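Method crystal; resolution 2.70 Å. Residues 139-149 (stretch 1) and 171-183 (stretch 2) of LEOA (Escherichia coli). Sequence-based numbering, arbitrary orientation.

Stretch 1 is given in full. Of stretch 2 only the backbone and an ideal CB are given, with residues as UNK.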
# COMPACT_ATOMS: atom_id res chain seq x y z
N HIS A 139 6.63 38.95 5.44
CA HIS A 139 6.23 37.87 6.31
C HIS A 139 5.13 38.32 7.23
O HIS A 139 4.40 37.50 7.80
CB HIS A 139 7.42 37.41 7.10
CG HIS A 139 8.65 37.21 6.28
ND1 HIS A 139 9.05 35.97 5.84
CD2 HIS A 139 9.57 38.09 5.83
CE1 HIS A 139 10.17 36.09 5.15
NE2 HIS A 139 10.51 37.37 5.12
N LEU A 140 4.99 39.63 7.38
CA LEU A 140 4.01 40.20 8.28
C LEU A 140 3.51 41.51 7.69
O LEU A 140 4.29 42.26 7.11
CB LEU A 140 4.67 40.49 9.62
CG LEU A 140 4.41 39.56 10.79
CD1 LEU A 140 5.13 40.07 12.03
CD2 LEU A 140 2.92 39.52 11.04
N ILE A 141 2.23 41.79 7.86
CA ILE A 141 1.65 43.03 7.37
C ILE A 141 0.82 43.64 8.48
O ILE A 141 -0.07 43.01 9.00
CB ILE A 141 0.77 42.76 6.13
CG1 ILE A 141 1.59 42.10 5.03
CG2 ILE A 141 0.13 44.05 5.63
CD1 ILE A 141 0.88 42.00 3.71
N PHE A 142 1.14 44.86 8.85
CA PHE A 142 0.37 45.55 9.89
C PHE A 142 -0.41 46.63 9.21
O PHE A 142 0.16 47.54 8.66
CB PHE A 142 1.26 46.23 10.93
CG PHE A 142 2.10 45.29 11.75
CD1 PHE A 142 1.74 43.96 11.93
CD2 PHE A 142 3.25 45.76 12.39
CE1 PHE A 142 2.52 43.12 12.72
CE2 PHE A 142 4.02 44.93 13.17
CZ PHE A 142 3.67 43.61 13.33
N TYR A 143 -1.72 46.51 9.25
CA TYR A 143 -2.57 47.57 8.77
C TYR A 143 -3.07 48.30 10.00
O TYR A 143 -3.92 47.78 10.72
CB TYR A 143 -3.73 47.01 7.94
CG TYR A 143 -4.22 47.99 6.95
CD1 TYR A 143 -4.92 49.12 7.36
CD2 TYR A 143 -3.95 47.85 5.61
CE1 TYR A 143 -5.35 50.06 6.47
CE2 TYR A 143 -4.38 48.78 4.71
CZ TYR A 143 -5.08 49.88 5.15
OH TYR A 143 -5.51 50.81 4.25
N VAL A 144 -2.53 49.48 10.26
CA VAL A 144 -2.83 50.20 11.48
C VAL A 144 -3.94 51.20 11.23
O VAL A 144 -3.81 52.06 10.34
CB VAL A 144 -1.62 50.96 12.01
CG1 VAL A 144 -2.02 51.83 13.19
CG2 VAL A 144 -0.52 50.00 12.42
N VAL A 145 -5.00 51.09 12.03
CA VAL A 145 -6.19 51.95 11.91
C VAL A 145 -6.51 52.69 13.24
O VAL A 145 -5.71 52.63 14.18
CB VAL A 145 -7.41 51.15 11.43
CG1 VAL A 145 -7.11 50.50 10.10
CG2 VAL A 145 -7.84 50.12 12.45
N ASP A 146 -7.65 53.39 13.27
CA ASP A 146 -8.02 54.24 14.39
C ASP A 146 -9.04 53.55 15.24
O ASP A 146 -9.85 52.78 14.75
CB ASP A 146 -8.57 55.60 13.91
CG ASP A 146 -8.36 56.74 14.95
OD1 ASP A 146 -9.09 56.76 15.97
OD2 ASP A 146 -7.47 57.61 14.74
N ALA A 147 -9.01 53.86 16.52
CA ALA A 147 -9.96 53.31 17.45
C ALA A 147 -11.34 54.01 17.37
O ALA A 147 -12.38 53.35 17.48
CB ALA A 147 -9.41 53.45 18.85
N THR A 148 -11.33 55.33 17.21
CA THR A 148 -12.59 56.09 17.17
C THR A 148 -13.43 55.71 15.96
O THR A 148 -14.61 55.42 16.10
CB THR A 148 -12.35 57.61 17.16
OG1 THR A 148 -11.38 57.96 16.16
CG2 THR A 148 -11.84 58.08 18.52
N ASN A 149 -12.81 55.71 14.79
CA ASN A 149 -13.51 55.40 13.54
C ASN A 149 -12.62 54.50 12.65
O ASN A 149 -11.98 54.98 11.71
CB ASN A 149 -13.89 56.70 12.83
CG ASN A 149 -14.54 56.48 11.47
OD1 ASN A 149 -15.29 55.52 11.27
ND2 ASN A 149 -14.26 57.37 10.54
N UNK A 171 -1.63 36.63 6.54
CA UNK A 171 -0.42 37.24 7.08
C UNK A 171 -0.55 38.73 7.43
O UNK A 171 0.44 39.42 7.64
CB UNK A 171 0.72 37.06 6.07
N UNK A 172 -1.79 39.20 7.51
CA UNK A 172 -2.07 40.59 7.86
C UNK A 172 -2.78 40.72 9.20
O UNK A 172 -3.80 40.07 9.43
CB UNK A 172 -2.92 41.24 6.77
N UNK A 173 -2.23 41.56 10.08
CA UNK A 173 -2.89 41.94 11.32
C UNK A 173 -3.40 43.37 11.22
O UNK A 173 -2.60 44.32 11.05
CB UNK A 173 -1.94 41.79 12.51
N UNK A 174 -4.72 43.52 11.31
CA UNK A 174 -5.29 44.85 11.48
C UNK A 174 -5.18 45.25 12.93
O UNK A 174 -5.57 44.49 13.84
CB UNK A 174 -6.75 44.90 11.01
N UNK A 175 -4.63 46.44 13.14
CA UNK A 175 -4.20 46.85 14.44
C UNK A 175 -4.99 48.07 14.80
O UNK A 175 -4.71 49.16 14.29
CB UNK A 175 -2.69 47.11 14.49
N UNK A 176 -6.01 47.87 15.64
CA UNK A 176 -6.85 48.98 16.04
C UNK A 176 -6.12 49.66 17.17
O UNK A 176 -6.01 49.10 18.26
CB UNK A 176 -8.25 48.53 16.45
N UNK A 177 -5.61 50.85 16.84
CA UNK A 177 -4.72 51.64 17.68
C UNK A 177 -5.40 52.85 18.32
O UNK A 177 -6.38 53.38 17.79
CB UNK A 177 -3.52 52.11 16.85
N UNK A 178 -4.85 53.29 19.43
CA UNK A 178 -5.40 54.37 20.25
C UNK A 178 -6.72 53.92 20.88
O UNK A 178 -7.73 54.59 20.76
CB UNK A 178 -5.61 55.63 19.41
N UNK A 179 -6.71 52.78 21.55
CA UNK A 179 -7.93 52.35 22.22
C UNK A 179 -8.19 53.21 23.45
O UNK A 179 -9.34 53.31 23.91
CB UNK A 179 -7.84 50.87 22.61
N UNK A 180 -7.15 53.86 23.97
CA UNK A 180 -7.30 54.78 25.09
C UNK A 180 -8.46 55.76 24.88
O UNK A 180 -9.31 55.90 25.76
CB UNK A 180 -6.00 55.55 25.30
N UNK A 181 -8.53 56.40 23.72
CA UNK A 181 -9.61 57.37 23.49
C UNK A 181 -10.91 56.71 23.05
O UNK A 181 -11.70 57.31 22.36
CB UNK A 181 -9.18 58.39 22.44
N UNK A 182 -11.12 55.47 23.49
CA UNK A 182 -12.43 54.85 23.40
C UNK A 182 -12.85 54.17 24.73
O UNK A 182 -14.02 53.81 24.90
CB UNK A 182 -12.43 53.83 22.26
N UNK A 183 -11.93 54.05 25.68
CA UNK A 183 -12.17 53.25 26.88
C UNK A 183 -11.13 53.53 27.97
O UNK A 183 -10.14 54.21 27.72
CB UNK A 183 -12.16 51.76 26.53

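Positions 172 to 177 run parallel to strand 140-146 in residue-for-residue register, and from 172 to 176 each side chain shares a face of the sheet with its partner; the positions after 177 must be read one by one. Along the backbone, Ile141, Tyr143 and Val145 each hydrogen-bond to stretch 2 through both N and O.

At position 171 the CB points sideways, 4.1 Å from His139 O, while the backbone O accepts from Ile141 N at 3.0 Å. Small or polar residues would suit; Ser171 is deposited, its OG bonded elsewhere in the structure.

Position 172 has extended angles and a CB on the side of Ile141. A beta-branched residue, apolar or not, would fit. It is Thr172, whose OG1 lies 3.4 Å from Ile141 CB and finds its hydrogen bond elsewhere.

Position 173 turns to the other face, its ideal CB 4.3 Å from Phe142 CD1, with Leu140 close by. That greasy surface asks for Ile, Leu, Val or Met. Ile173 extends its CD1 to the edge of the Phe142 ring, 3.7 Å from CE1, and to within 4.0 Å of Leu140 CD2.

Position 174 shares a face with Tyr143, whose own ring leads away and leaves its CB approachable. A broad apolar or aromatic group would suit. Phe174, chi1 m, places CD1 3.4 Å from Tyr143 CB; the two rings meet obliquely.

At 175 the ideal CB sits 4.2 Å from Val144 CG2, and a compact branched side chain such as Val or Ile would do. Val175 is deposited, with CB 4.1 Å from Val144 CG2.

Position 176 lies beside Val145, on the same face, with Ala147 further along, so a branched aliphatic can reach both. Ile176 does: CG1 is 3.9 Å from Val145 CG2, and CG2 is 4.2 Å from Ala147 CB.

By 177 the paired side chains diverge. The ideal CB of 177 is sideways, 3.5 Å from Val145 O, and several polar or small residues seem possible. Asn177 donates its N to that carbonyl and spends its amide group elsewhere.

Position 178 has phi/psi of 67/53, a left-handed conformation that favors Gly, Asn or Asp, yet its CB points toward stretch 1 and the Asp146 carboxylate invites a long cation. Lys178 answers with a long salt bridge, NZ to Asp146 OD2 at 3.7 Å.

At 179 CA-to-CB points away, though the ideal CB is still 4.8 Å from Ala147 CB; a small residue would do, and a long flexible one could bend back to that methyl. Selenomethionine Met179 does, CE reaching 3.3 Å from Ala147 CB.

Position 180 has nothing of stretch 1 near its CB, so stretch 1 sets no preference; it is Asp180. At 181, beside Thr148 CG2, many residues would serve; Glu181 brings CG to 4.2 Å from Thr148 CG2.

Position 182 points toward Ala147, suiting a small apolar group: Val182 sets CG2 3.9 Å from Ala147 CB. Position 183 is out of reach, leaving the choice open; it is Thr183.

Stretch 2 171-183: STIFVINKMDEVT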
# COMPACT_ATOMS: atom_id res chain seq x y z
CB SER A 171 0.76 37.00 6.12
OG SER A 171 0.69 37.73 4.92
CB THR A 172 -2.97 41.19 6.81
OG1 THR A 172 -2.26 41.26 5.59
CG2 THR A 172 -3.41 42.58 7.22
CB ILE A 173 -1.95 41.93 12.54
CG1 ILE A 173 -1.42 40.54 12.81
CG2 ILE A 173 -2.69 42.38 13.77
CD1 ILE A 173 -0.07 40.55 13.48
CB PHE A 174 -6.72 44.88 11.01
CG PHE A 174 -6.83 44.72 9.55
CD1 PHE A 174 -6.76 45.80 8.73
CD2 PHE A 174 -6.94 43.46 9.00
CE1 PHE A 174 -6.82 45.65 7.37
CE2 PHE A 174 -7.01 43.29 7.64
CZ PHE A 174 -6.94 44.40 6.82
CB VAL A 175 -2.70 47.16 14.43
CG1 VAL A 175 -2.26 47.79 15.73
CG2 VAL A 175 -1.94 45.87 14.17
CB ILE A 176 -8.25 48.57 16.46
CG1 ILE A 176 -8.94 47.80 15.33
CG2 ILE A 176 -9.04 49.83 16.73
CD1 ILE A 176 -10.25 47.13 15.73
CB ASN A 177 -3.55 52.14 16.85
CG ASN A 177 -2.46 52.73 17.70
OD1 ASN A 177 -2.29 52.32 18.84
ND2 ASN A 177 -1.73 53.71 17.18
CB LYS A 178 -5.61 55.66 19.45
CG LYS A 178 -4.38 56.22 18.77
CD LYS A 178 -4.75 56.95 17.50
CE LYS A 178 -3.73 57.99 17.10
NZ LYS A 178 -4.17 58.72 15.88
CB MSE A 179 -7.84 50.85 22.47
CG MSE A 179 -8.05 50.13 21.15
SE MSE A 179 -9.93 49.58 21.03
CE MSE A 179 -10.63 50.50 19.46
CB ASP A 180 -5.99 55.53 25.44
CG ASP A 180 -5.28 56.13 24.22
OD1 ASP A 180 -5.51 55.66 23.09
OD2 ASP A 180 -4.46 57.07 24.40
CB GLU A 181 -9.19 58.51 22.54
CG GLU A 181 -8.58 58.12 21.20
CD GLU A 181 -7.28 58.87 20.93
OE1 GLU A 181 -6.43 58.91 21.84
OE2 GLU A 181 -7.12 59.43 19.82
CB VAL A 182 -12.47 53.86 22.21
CG1 VAL A 182 -13.69 52.94 22.25
CG2 VAL A 182 -12.45 54.63 20.90
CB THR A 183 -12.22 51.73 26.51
OG1 THR A 183 -13.49 51.20 26.85
CG2 THR A 183 -11.16 50.91 27.22
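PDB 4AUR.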